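Local coordinates for protein Blo t 1 allergen (Blomia tropicalis, PDB 5JT8) that is a mite allergen of the papain family of cysteine proteases that probably cleaves peptide bonds, with a propeptide, probably inhibitory, ahead of its protease domain, at residues Phe191-Glu201 against Val218-Tyr228; His247-Asn258 against Leu322-Ala331. One frame throughout, in Å; residues are numbered along the deposited sequence.

Both contacts lie within the papain-like protease domain, with centres about 21 Å apart, and they follow one another in the chain: contact 1 closes before contact 2 opens. Contact 1 joins the end of helix 187-196 and the loop after it to the approach to strand 227-230, near the surface. Contact 2 pairs strand 250-254 with the beginning of strand 329-332 close to the middle of the molecule. Strands 227-230 and 329-332 are neighbours in a small antiparallel sheet, through which the two meet directly. Phe191 of contact 1 also reaches Val251 and Ala331 of contact 2, so helix 187-196 forms a second connection between the contacts, and both belong to one continuous part of the protease domain.

Contact 1 of 2, residues Phe191-Glu201 against Val218-Tyr228; sequences FKYMIRTGLVE and VEGQRYHVSGY
Val218 meets Val200 where, in this part of the papain fold, the end of helix 187-196 and its following loop run beside the extended chain that enters strand 227-230, with a single antiparallel beta bridge, Leu199 with Tyr223, between them. The two valines touch through Val218 CG1 and Val200 CG2, 4.1 Å apart. Arg222, straight from CG to NE, lies alongside Thr197 and sets NH1 2.8 Å from Gly198 O. That oxygen lies in the guanidinium plane, although NH1 stands above the plane of the carbonyl. Val200 CG1 covers the centre of one guanidinium face, and Glu164 forms a salt bridge with the same NH1. In the bridge, Tyr223 N donates to Leu199 O over 2.8 Å, and Leu199 N returns a bond of 3.0 Å to Tyr223 O. At His224 the ring closes over the helix end, ND1 donating to Ile195 O at 3.3 Å and more weakly to Met194 O, while Gly198 CA makes a CH-pi contact with one face. Val225 has CG2 between its backbone N and carbonyl carbon (CG1 at chi1 -53°), which brings this methyl within 3.6 Å of Ile195 CG1. Tyr228 then rests CD1 3.5 Å from Phe191 CB, with Ile195 CD1 at its ring edge. Tyr228 OH ends 3.7 Å from Lys192 CE, and Lys192 NZ makes a salt bridge with Glu189.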
loop_
_atom_site.group_PDB
_atom_site.type_symbol
_atom_site.label_atom_id
_atom_site.label_comp_id
_atom_site.label_asym_id
_atom_site.label_seq_id
_atom_site.Cartn_x
_atom_site.Cartn_y
_atom_site.Cartn_z
ATOM N N PHE A 191 8.164 5.982 -9.261
ATOM C CA PHE A 191 7.708 7.026 -10.174
ATOM C C PHE A 191 8.860 7.549 -11.010
ATOM O O PHE A 191 8.693 7.819 -12.192
ATOM C CB PHE A 191 7.071 8.184 -9.409
ATOM C CG PHE A 191 5.727 7.867 -8.857
ATOM C CD1 PHE A 191 4.746 7.296 -9.667
ATOM C CD2 PHE A 191 5.445 8.109 -7.525
ATOM C CE1 PHE A 191 3.505 6.992 -9.155
ATOM C CE2 PHE A 191 4.200 7.812 -6.998
ATOM C CZ PHE A 191 3.225 7.257 -7.809
ATOM N N LYS A 192 10.027 7.706 -10.377
ATOM C CA LYS A 192 11.242 8.119 -11.086
ATOM C C LYS A 192 11.493 7.198 -12.287
ATOM O O LYS A 192 11.824 7.643 -13.389
ATOM C CB LYS A 192 12.441 8.104 -10.134
ATOM C CG LYS A 192 13.782 8.412 -10.774
ATOM C CD LYS A 192 14.932 8.331 -9.756
ATOM C CE LYS A 192 14.783 9.395 -8.672
ATOM N NZ LYS A 192 15.806 9.230 -7.596
ATOM N N TYR A 193 11.333 5.901 -12.059
ATOM C CA TYR A 193 11.526 4.916 -13.102
ATOM C C TYR A 193 10.444 5.077 -14.176
ATOM O O TYR A 193 10.694 4.921 -15.367
ATOM C CB TYR A 193 11.506 3.515 -12.501
ATOM C CG TYR A 193 11.778 2.433 -13.502
ATOM C CD1 TYR A 193 10.740 1.875 -14.241
ATOM C CD2 TYR A 193 13.077 1.964 -13.713
ATOM C CE1 TYR A 193 10.979 0.895 -15.172
ATOM C CE2 TYR A 193 13.330 0.970 -14.641
ATOM C CZ TYR A 193 12.276 0.434 -15.362
ATOM O OH TYR A 193 12.505 -0.553 -16.283
ATOM N N MET A 194 9.246 5.424 -13.742
ATOM C CA MET A 194 8.140 5.617 -14.664
ATOM C C MET A 194 8.363 6.838 -15.559
ATOM O O MET A 194 7.896 6.880 -16.691
ATOM C CB MET A 194 6.838 5.747 -13.880
ATOM C CG MET A 194 6.328 4.416 -13.379
ATOM S SD MET A 194 4.629 4.605 -12.841
ATOM C CE MET A 194 4.684 3.707 -11.292
ATOM N N ILE A 195 9.109 7.815 -15.061
ATOM C CA ILE A 195 9.474 8.975 -15.868
ATOM C C ILE A 195 10.566 8.642 -16.862
ATOM O O ILE A 195 10.427 8.871 -18.067
ATOM C CB ILE A 195 9.955 10.148 -14.980
ATOM C CG1 ILE A 195 8.787 10.725 -14.178
ATOM C CG2 ILE A 195 10.608 11.249 -15.820
ATOM C CD1 ILE A 195 9.247 11.551 -12.997
ATOM N N ARG A 196 11.669 8.100 -16.364
ATOM C CA ARG A 196 12.853 7.980 -17.200
ATOM C C ARG A 196 12.762 6.825 -18.186
ATOM O O ARG A 196 13.347 6.875 -19.270
ATOM C CB ARG A 196 14.089 7.829 -16.315
ATOM C CG ARG A 196 14.326 9.028 -15.409
ATOM C CD ARG A 196 15.491 8.797 -14.458
ATOM N NE ARG A 196 15.626 9.891 -13.499
ATOM C CZ ARG A 196 16.429 9.872 -12.438
ATOM N NH1 ARG A 196 17.183 8.805 -12.182
ATOM N NH2 ARG A 196 16.473 10.918 -11.625
ATOM N N THR A 197 12.029 5.782 -17.815
ATOM C CA THR A 197 12.019 4.530 -18.591
ATOM C C THR A 197 10.603 4.119 -18.998
ATOM O O THR A 197 10.378 3.653 -20.106
ATOM C CB THR A 197 12.653 3.383 -17.780
ATOM O OG1 THR A 197 13.976 3.761 -17.381
ATOM C CG2 THR A 197 12.714 2.069 -18.591
ATOM N N GLY A 198 9.649 4.320 -18.091
ATOM C CA GLY A 198 8.286 3.850 -18.273
ATOM C C GLY A 198 8.124 2.368 -17.973
ATOM O O GLY A 198 9.095 1.623 -17.972
ATOM N N LEU A 199 6.889 1.939 -17.714
ATOM C CA LEU A 199 6.603 0.533 -17.424
ATOM C C LEU A 199 5.815 -0.124 -18.543
ATOM O O LEU A 199 4.915 0.493 -19.106
ATOM C CB LEU A 199 5.817 0.391 -16.119
ATOM C CG LEU A 199 6.528 0.745 -14.821
ATOM C CD1 LEU A 199 5.503 0.828 -13.674
ATOM C CD2 LEU A 199 7.616 -0.280 -14.527
ATOM N N VAL A 200 6.147 -1.372 -18.868
ATOM C CA VAL A 200 5.322 -2.136 -19.796
ATOM C C VAL A 200 4.154 -2.716 -19.006
ATOM O O VAL A 200 4.144 -2.677 -17.772
ATOM C CB VAL A 200 6.091 -3.281 -20.502
ATOM C CG1 VAL A 200 7.227 -2.730 -21.357
ATOM C CG2 VAL A 200 6.591 -4.306 -19.488
ATOM N N GLU A 201 3.175 -3.264 -19.714
ATOM C CA GLU A 201 2.036 -3.883 -19.046
ATOM C C GLU A 201 2.398 -5.219 -18.417
ATOM O O GLU A 201 3.369 -5.884 -18.819
ATOM C CB GLU A 201 0.884 -4.089 -20.023
ATOM C CG GLU A 201 0.072 -2.843 -20.334
ATOM C CD GLU A 201 -0.760 -3.041 -21.590
ATOM O OE1 GLU A 201 -0.154 -3.124 -22.685
ATOM O OE2 GLU A 201 -2.003 -3.144 -21.477
ATOM N N VAL A 218 12.554 -5.846 -22.743
ATOM C CA VAL A 218 11.149 -6.192 -22.859
ATOM C C VAL A 218 10.507 -5.173 -23.767
ATOM O O VAL A 218 10.592 -3.974 -23.504
ATOM C CB VAL A 218 10.411 -6.180 -21.509
ATOM C CG1 VAL A 218 9.030 -6.800 -21.667
ATOM C CG2 VAL A 218 11.205 -6.918 -20.464
ATOM N N GLU A 219 9.860 -5.620 -24.834
ATOM C CA GLU A 219 9.129 -4.661 -25.632
ATOM C C GLU A 219 7.666 -4.684 -25.197
ATOM O O GLU A 219 7.281 -5.390 -24.255
ATOM C CB GLU A 219 9.280 -4.925 -27.137
ATOM C CG GLU A 219 9.162 -3.623 -27.954
ATOM C CD GLU A 219 9.201 -3.835 -29.447
ATOM O OE1 GLU A 219 8.954 -4.974 -29.887
ATOM O OE2 GLU A 219 9.477 -2.858 -30.181
ATOM N N GLY A 220 6.856 -3.895 -25.877
ATOM C CA GLY A 220 5.503 -3.662 -25.440
ATOM C C GLY A 220 5.453 -2.175 -25.265
ATOM O O GLY A 220 6.492 -1.531 -25.117
ATOM N N GLN A 221 4.260 -1.611 -25.304
ATOM C CA GLN A 221 4.131 -0.188 -25.092
ATOM C C GLN A 221 4.584 0.154 -23.670
ATOM O O GLN A 221 4.429 -0.658 -22.755
ATOM C CB GLN A 221 2.694 0.249 -25.335
ATOM C CG GLN A 221 2.507 1.740 -25.266
ATOM C CD GLN A 221 1.417 2.200 -26.186
ATOM O OE1 GLN A 221 1.062 1.501 -27.140
ATOM N NE2 GLN A 221 0.875 3.383 -25.917
ATOM N N ARG A 222 5.156 1.339 -23.485
ATOM C CA ARG A 222 5.583 1.757 -22.157
ATOM C C ARG A 222 4.768 2.938 -21.696
ATOM O O ARG A 222 4.526 3.873 -22.452
ATOM C CB ARG A 222 7.083 2.095 -22.133
ATOM C CG ARG A 222 7.951 0.855 -22.092
ATOM C CD ARG A 222 9.435 1.139 -21.960
ATOM N NE ARG A 222 10.185 -0.115 -21.966
ATOM C CZ ARG A 222 10.602 -0.748 -20.871
ATOM N NH1 ARG A 222 10.368 -0.233 -19.671
ATOM N NH2 ARG A 222 11.271 -1.890 -20.979
ATOM N N TYR A 223 4.343 2.886 -20.443
ATOM C CA TYR A 223 3.530 3.944 -19.865
ATOM C C TYR A 223 4.352 4.753 -18.871
ATOM O O TYR A 223 4.965 4.196 -17.961
ATOM C CB TYR A 223 2.290 3.342 -19.207
ATOM C CG TYR A 223 1.429 2.664 -20.233
ATOM C CD1 TYR A 223 1.697 1.363 -20.648
ATOM C CD2 TYR A 223 0.380 3.346 -20.838
ATOM C CE1 TYR A 223 0.918 0.746 -21.622
ATOM C CE2 TYR A 223 -0.408 2.737 -21.808
ATOM C CZ TYR A 223 -0.134 1.443 -22.200
ATOM O OH TYR A 223 -0.913 0.847 -23.166
ATOM N N HIS A 224 4.367 6.063 -19.056
ATOM C CA HIS A 224 5.156 6.940 -18.208
ATOM C C HIS A 224 4.271 7.773 -17.311
ATOM O O HIS A 224 3.067 7.824 -17.496
ATOM C CB HIS A 224 6.011 7.883 -19.056
ATOM C CG HIS A 224 6.939 7.183 -19.995
ATOM N ND1 HIS A 224 8.283 7.024 -19.730
ATOM C CD2 HIS A 224 6.719 6.599 -21.197
ATOM C CE1 HIS A 224 8.852 6.376 -20.732
ATOM N NE2 HIS A 224 7.926 6.109 -21.635
ATOM N N VAL A 225 4.890 8.434 -16.344
ATOM C CA VAL A 225 4.330 9.649 -15.772
ATOM C C VAL A 225 5.363 10.734 -16.115
ATOM O O VAL A 225 6.438 10.411 -16.587
ATOM C CB VAL A 225 4.102 9.544 -14.256
ATOM C CG1 VAL A 225 3.273 8.292 -13.907
ATOM C CG2 VAL A 225 5.440 9.511 -13.516
ATOM N N SER A 226 5.053 12.002 -15.905
ATOM C CA SER A 226 6.021 13.045 -16.227
ATOM C C SER A 226 6.662 13.653 -14.982
ATOM O O SER A 226 7.667 14.360 -15.072
ATOM C CB SER A 226 5.352 14.150 -17.011
ATOM O OG SER A 226 4.615 14.960 -16.115
ATOM N N GLY A 227 6.059 13.412 -13.823
ATOM C CA GLY A 227 6.571 13.990 -12.594
ATOM C C GLY A 227 5.843 13.466 -11.377
ATOM O O GLY A 227 4.819 12.776 -11.483
ATOM N N TYR A 228 6.385 13.781 -10.209
ATOM C CA TYR A 228 5.758 13.408 -8.953
ATOM C C TYR A 228 6.220 14.368 -7.869
ATOM O O TYR A 228 7.262 15.007 -8.002
ATOM C CB TYR A 228 6.109 11.969 -8.580
ATOM C CG TYR A 228 7.584 11.755 -8.337
ATOM C CD1 TYR A 228 8.441 11.454 -9.386
ATOM C CD2 TYR A 228 8.125 11.855 -7.056
ATOM C CE1 TYR A 228 9.792 11.243 -9.164
ATOM C CE2 TYR A 228 9.483 11.656 -6.831
ATOM C CZ TYR A 228 10.304 11.354 -7.879
ATOM O OH TYR A 228 11.647 11.146 -7.651
HETATM O O HOH W 1 8.608 10.495 -19.144
HETATM O O HOH W 2 3.107 -3.054 -22.356
#

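Contact 2 of 2, residues His247-Asn258 against Leu322-Ala331; sequences HGPVVIYMHGSN and LGINNYVTYA. Unlike the reference sequence in segment 322-331: Tyr327 (reference Phe). With NO3 (nitrate ion), chain H.
Tyr330 stacks on His247 at the partly exposed end of an otherwise buried contact, built on the antiparallel strand pair 250-254 with 329-331 of the papain-like domain. Its CG occupies the crowded position between backbone N and carbonyl carbon (chi1 67°), which swings the ring over the histidine. From the backbone outward, Tyr330 CB lies 3.8 Å from Val250 CG1, Tyr330 CG lies over His247 CB, and Tyr330 CD2 comes to 3.4 Å from His247 CG. Tyr330 CE2 then sits over the centre of the imidazole, 3.5 Å from His247 ND1, and Tyr330 CZ lies toward the CD2-NE2 bond of His247. The rings are face to face, with centroids of His247 and Tyr330 4.0 Å apart and planes 18° from parallel. At the tip, Tyr330 OH is linked weakly to a water that also binds His247 NE2.

Next along the strands, Val251 and Thr329 form a hydrogen-bonded pair: Thr329 N donates to Val251 O at 2.9 Å and Val251 N to Thr329 O at 3.0 Å, each donor lying in the plane of the carbonyl it meets. Ile252 and Val328 run side by side, their CG2 methyls 3.7 Å apart, and Ile252 CD1 reaches on to Ile324. Beyond the bridge residues 323-327 turn out of regular pairing, and a water accepts from Tyr327 N and donates to Tyr253 O; a further backbone bond runs from His255 N to Leu322 O. Leu322 CD2 packs 3.6 Å from Asn258 CB, and Met254 CE lies near CD1 of the same leucine. Strand 281-291 covers the other edge of strand 250-254.

Another water donates to both His247 O and Ala331 O. Apolar side-chain packing and one aromatic stack thus accompany the three direct backbone bonds, with bridging water probably meeting part of the polar demand of the buried backbone.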
loop_
_atom_site.group_PDB
_atom_site.type_symbol
_atom_site.label_atom_id
_atom_site.label_comp_id
_atom_site.label_asym_id
_atom_site.label_seq_id
_atom_site.Cartn_x
_atom_site.Cartn_y
_atom_site.Cartn_z
ATOM N N HIS A 247 -4.896 16.168 -7.806
ATOM C CA HIS A 247 -3.879 15.382 -8.515
ATOM C C HIS A 247 -4.185 13.883 -8.609
ATOM O O HIS A 247 -3.403 13.141 -9.191
ATOM C CB HIS A 247 -2.510 15.608 -7.862
ATOM C CG HIS A 247 -2.097 17.045 -7.850
ATOM N ND1 HIS A 247 -1.653 17.696 -8.977
ATOM C CD2 HIS A 247 -2.103 17.970 -6.858
ATOM C CE1 HIS A 247 -1.382 18.955 -8.679
ATOM N NE2 HIS A 247 -1.645 19.148 -7.398
ATOM N N GLY A 248 -5.327 13.446 -8.071
ATOM C CA GLY A 248 -5.678 12.031 -8.123
ATOM C C GLY A 248 -5.255 11.235 -6.892
ATOM O O GLY A 248 -4.781 11.809 -5.903
ATOM N N PRO A 249 -5.458 9.906 -6.930
ATOM C CA PRO A 249 -5.039 9.035 -5.827
ATOM C C PRO A 249 -3.563 9.220 -5.503
ATOM O O PRO A 249 -2.757 9.489 -6.410
ATOM C CB PRO A 249 -5.323 7.634 -6.365
ATOM C CG PRO A 249 -6.544 7.850 -7.243
ATOM C CD PRO A 249 -6.280 9.186 -7.917
ATOM N N VAL A 250 -3.229 9.119 -4.219
ATOM C CA VAL A 250 -1.874 9.375 -3.757
ATOM C C VAL A 250 -1.299 8.166 -3.017
ATOM O O VAL A 250 -2.039 7.400 -2.402
ATOM C CB VAL A 250 -1.833 10.615 -2.836
ATOM C CG1 VAL A 250 -2.321 11.860 -3.606
ATOM C CG2 VAL A 250 -2.669 10.393 -1.584
ATOM N N VAL A 251 0.014 7.987 -3.117
ATOM C CA VAL A 251 0.737 6.995 -2.318
ATOM C C VAL A 251 0.922 7.546 -0.922
ATOM O O VAL A 251 1.251 8.724 -0.756
ATOM C CB VAL A 251 2.132 6.665 -2.898
ATOM C CG1 VAL A 251 2.878 5.677 -1.992
ATOM C CG2 VAL A 251 2.016 6.119 -4.299
ATOM N N ILE A 252 0.687 6.706 0.080
ATOM C CA ILE A 252 1.061 7.019 1.449
ATOM C C ILE A 252 1.878 5.870 2.038
ATOM O O ILE A 252 1.804 4.737 1.585
ATOM C CB ILE A 252 -0.168 7.269 2.368
ATOM C CG1 ILE A 252 -1.034 6.011 2.447
ATOM C CG2 ILE A 252 -1.015 8.432 1.867
ATOM C CD1 ILE A 252 -1.994 5.999 3.633
ATOM N N TYR A 253 2.678 6.185 3.042
ATOM C CA TYR A 253 3.413 5.177 3.787
ATOM C C TYR A 253 2.897 5.127 5.198
ATOM O O TYR A 253 2.788 6.160 5.856
ATOM C CB TYR A 253 4.900 5.474 3.796
ATOM C CG TYR A 253 5.627 4.857 2.643
ATOM C CD1 TYR A 253 5.531 5.401 1.377
ATOM C CD2 TYR A 253 6.404 3.717 2.818
ATOM C CE1 TYR A 253 6.194 4.843 0.321
ATOM C CE2 TYR A 253 7.076 3.148 1.755
ATOM C CZ TYR A 253 6.967 3.719 0.504
ATOM O OH TYR A 253 7.625 3.170 -0.572
ATOM N N MET A 254 2.565 3.932 5.663
ATOM C CA MET A 254 1.996 3.824 6.984
ATOM C C MET A 254 2.443 2.560 7.713
ATOM O O MET A 254 3.330 1.837 7.261
ATOM C CB MET A 254 0.465 3.912 6.895
ATOM C CG MET A 254 -0.132 3.227 5.696
ATOM S SD MET A 254 -0.251 1.467 6.010
ATOM C CE MET A 254 -1.179 1.508 7.549
ATOM N N HIS A 255 1.839 2.323 8.870
ATOM C CA HIS A 255 2.237 1.226 9.727
ATOM C C HIS A 255 1.365 -0.001 9.420
ATOM O O HIS A 255 0.427 -0.314 10.154
ATOM C CB HIS A 255 2.132 1.647 11.205
ATOM C CG HIS A 255 2.792 0.694 12.151
ATOM N ND1 HIS A 255 3.042 1.007 13.471
ATOM C CD2 HIS A 255 3.269 -0.562 11.965
ATOM C CE1 HIS A 255 3.643 -0.014 14.057
ATOM N NE2 HIS A 255 3.786 -0.980 13.166
ATOM N N GLY A 256 1.674 -0.681 8.319
ATOM C CA GLY A 256 0.861 -1.798 7.864
ATOM C C GLY A 256 0.869 -3.016 8.778
ATOM O O GLY A 256 -0.111 -3.760 8.809
ATOM N N SER A 257 1.951 -3.217 9.532
ATOM C CA SER A 257 2.083 -4.427 10.347
ATOM C C SER A 257 1.380 -4.315 11.705
ATOM O O SER A 257 1.331 -5.288 12.461
ATOM C CB SER A 257 3.561 -4.790 10.549
ATOM O OG SER A 257 4.275 -3.781 11.238
ATOM N N ASN A 258 0.836 -3.137 12.006
ATOM C CA ASN A 258 -0.034 -2.967 13.176
ATOM C C ASN A 258 -1.186 -3.981 13.159
ATOM O O ASN A 258 -1.810 -4.193 12.116
ATOM C CB ASN A 258 -0.583 -1.535 13.234
ATOM C CG ASN A 258 -1.661 -1.365 14.295
ATOM O OD1 ASN A 258 -2.821 -1.731 14.091
ATOM N ND2 ASN A 258 -1.282 -0.802 15.435
ATOM N N LEU A 322 -1.658 5.858 12.365
ATOM C CA LEU A 322 -0.728 4.939 11.713
ATOM C C LEU A 322 0.245 5.619 10.741
ATOM O O LEU A 322 0.726 4.979 9.825
ATOM C CB LEU A 322 -1.508 3.855 10.957
ATOM C CG LEU A 322 -2.388 2.918 11.778
ATOM C CD1 LEU A 322 -3.447 2.321 10.891
ATOM C CD2 LEU A 322 -1.554 1.803 12.418
ATOM N N GLY A 323 0.500 6.915 10.922
ATOM C CA GLY A 323 1.427 7.648 10.066
ATOM C C GLY A 323 0.972 7.894 8.626
ATOM O O GLY A 323 1.791 8.167 7.746
ATOM N N ILE A 324 -0.335 7.817 8.393
ATOM C CA ILE A 324 -0.929 8.061 7.079
ATOM C C ILE A 324 -0.482 9.384 6.439
ATOM O O ILE A 324 -0.234 9.442 5.230
ATOM C CB ILE A 324 -2.472 8.045 7.190
ATOM C CG1 ILE A 324 -2.975 6.602 7.227
ATOM C CG2 ILE A 324 -3.144 8.833 6.052
ATOM C CD1 ILE A 324 -4.412 6.494 7.732
ATOM N N ASN A 325 -0.365 10.433 7.251
ATOM C CA ASN A 325 0.057 11.745 6.753
ATOM C C ASN A 325 1.572 11.959 6.624
ATOM O O ASN A 325 2.009 13.057 6.284
ATOM C CB ASN A 325 -0.483 12.857 7.667
ATOM C CG ASN A 325 -1.993 12.871 7.761
ATOM O OD1 ASN A 325 -2.608 11.920 8.245
ATOM N ND2 ASN A 325 -2.603 13.974 7.314
ATOM N N ASN A 326 2.378 10.954 6.934
ATOM C CA ASN A 326 3.820 11.177 7.012
ATOM C C ASN A 326 4.449 11.401 5.640
ATOM O O ASN A 326 5.211 12.343 5.450
ATOM C CB ASN A 326 4.517 10.005 7.721
ATOM C CG ASN A 326 4.220 9.959 9.220
ATOM O OD1 ASN A 326 3.632 10.888 9.774
ATOM N ND2 ASN A 326 4.658 8.888 9.882
ATOM N N TYR A 327 4.107 10.542 4.686
ATOM C CA TYR A 327 4.793 10.499 3.397
ATOM C C TYR A 327 3.824 10.345 2.247
ATOM O O TYR A 327 3.671 9.260 1.673
ATOM C CB TYR A 327 5.798 9.342 3.348
ATOM C CG TYR A 327 6.801 9.341 4.463
ATOM C CD1 TYR A 327 7.854 10.252 4.478
ATOM C CD2 TYR A 327 6.710 8.422 5.501
ATOM C CE1 TYR A 327 8.791 10.241 5.496
ATOM C CE2 TYR A 327 7.633 8.412 6.525
ATOM C CZ TYR A 327 8.669 9.324 6.520
ATOM O OH TYR A 327 9.586 9.306 7.534
ATOM N N VAL A 328 3.181 11.443 1.896
ATOM C CA VAL A 328 2.175 11.425 0.869
ATOM C C VAL A 328 2.771 11.943 -0.438
ATOM O O VAL A 328 3.394 13.015 -0.463
ATOM C CB VAL A 328 0.976 12.265 1.286
ATOM C CG1 VAL A 328 -0.114 12.210 0.227
ATOM C CG2 VAL A 328 0.451 11.764 2.645
ATOM N N THR A 329 2.581 11.179 -1.511
ATOM C CA THR A 329 3.182 11.507 -2.800
ATOM C C THR A 329 2.170 11.413 -3.909
ATOM O O THR A 329 1.485 10.400 -4.023
ATOM C CB THR A 329 4.337 10.558 -3.148
ATOM O OG1 THR A 329 5.349 10.644 -2.145
ATOM C CG2 THR A 329 4.932 10.904 -4.531
ATOM N N TYR A 330 2.075 12.451 -4.739
ATOM C CA TYR A 330 1.226 12.366 -5.928
ATOM C C TYR A 330 2.079 12.350 -7.206
ATOM O O TYR A 330 3.273 12.662 -7.178
ATOM C CB TYR A 330 0.213 13.525 -5.962
ATOM C CG TYR A 330 0.803 14.935 -6.153
ATOM C CD1 TYR A 330 1.163 15.712 -5.063
ATOM C CD2 TYR A 330 0.952 15.491 -7.421
ATOM C CE1 TYR A 330 1.668 17.002 -5.225
ATOM C CE2 TYR A 330 1.444 16.786 -7.594
ATOM C CZ TYR A 330 1.800 17.533 -6.482
ATOM O OH TYR A 330 2.288 18.810 -6.624
ATOM N N ALA A 331 1.474 11.950 -8.316
ATOM C CA ALA A 331 2.183 11.951 -9.581
ATOM C C ALA A 331 1.415 12.750 -10.619
ATOM O O ALA A 331 0.249 13.105 -10.415
ATOM C CB ALA A 331 2.420 10.510 -10.079
HETATM N N NO3 H . -2.387 1.113 18.562
HETATM O O1 NO3 H . -3.144 1.946 19.150
HETATM O O2 NO3 H . -1.328 1.524 18.000
HETATM O O3 NO3 H . -2.676 -0.123 18.538
HETATM O O HOH W 3 -2.109 14.219 -11.303
HETATM O O HOH W 4 -1.382 11.419 -8.092
HETATM O O HOH W 5 -0.109 20.646 -5.116
HETATM O O HOH W 6 2.266 8.499 4.779
#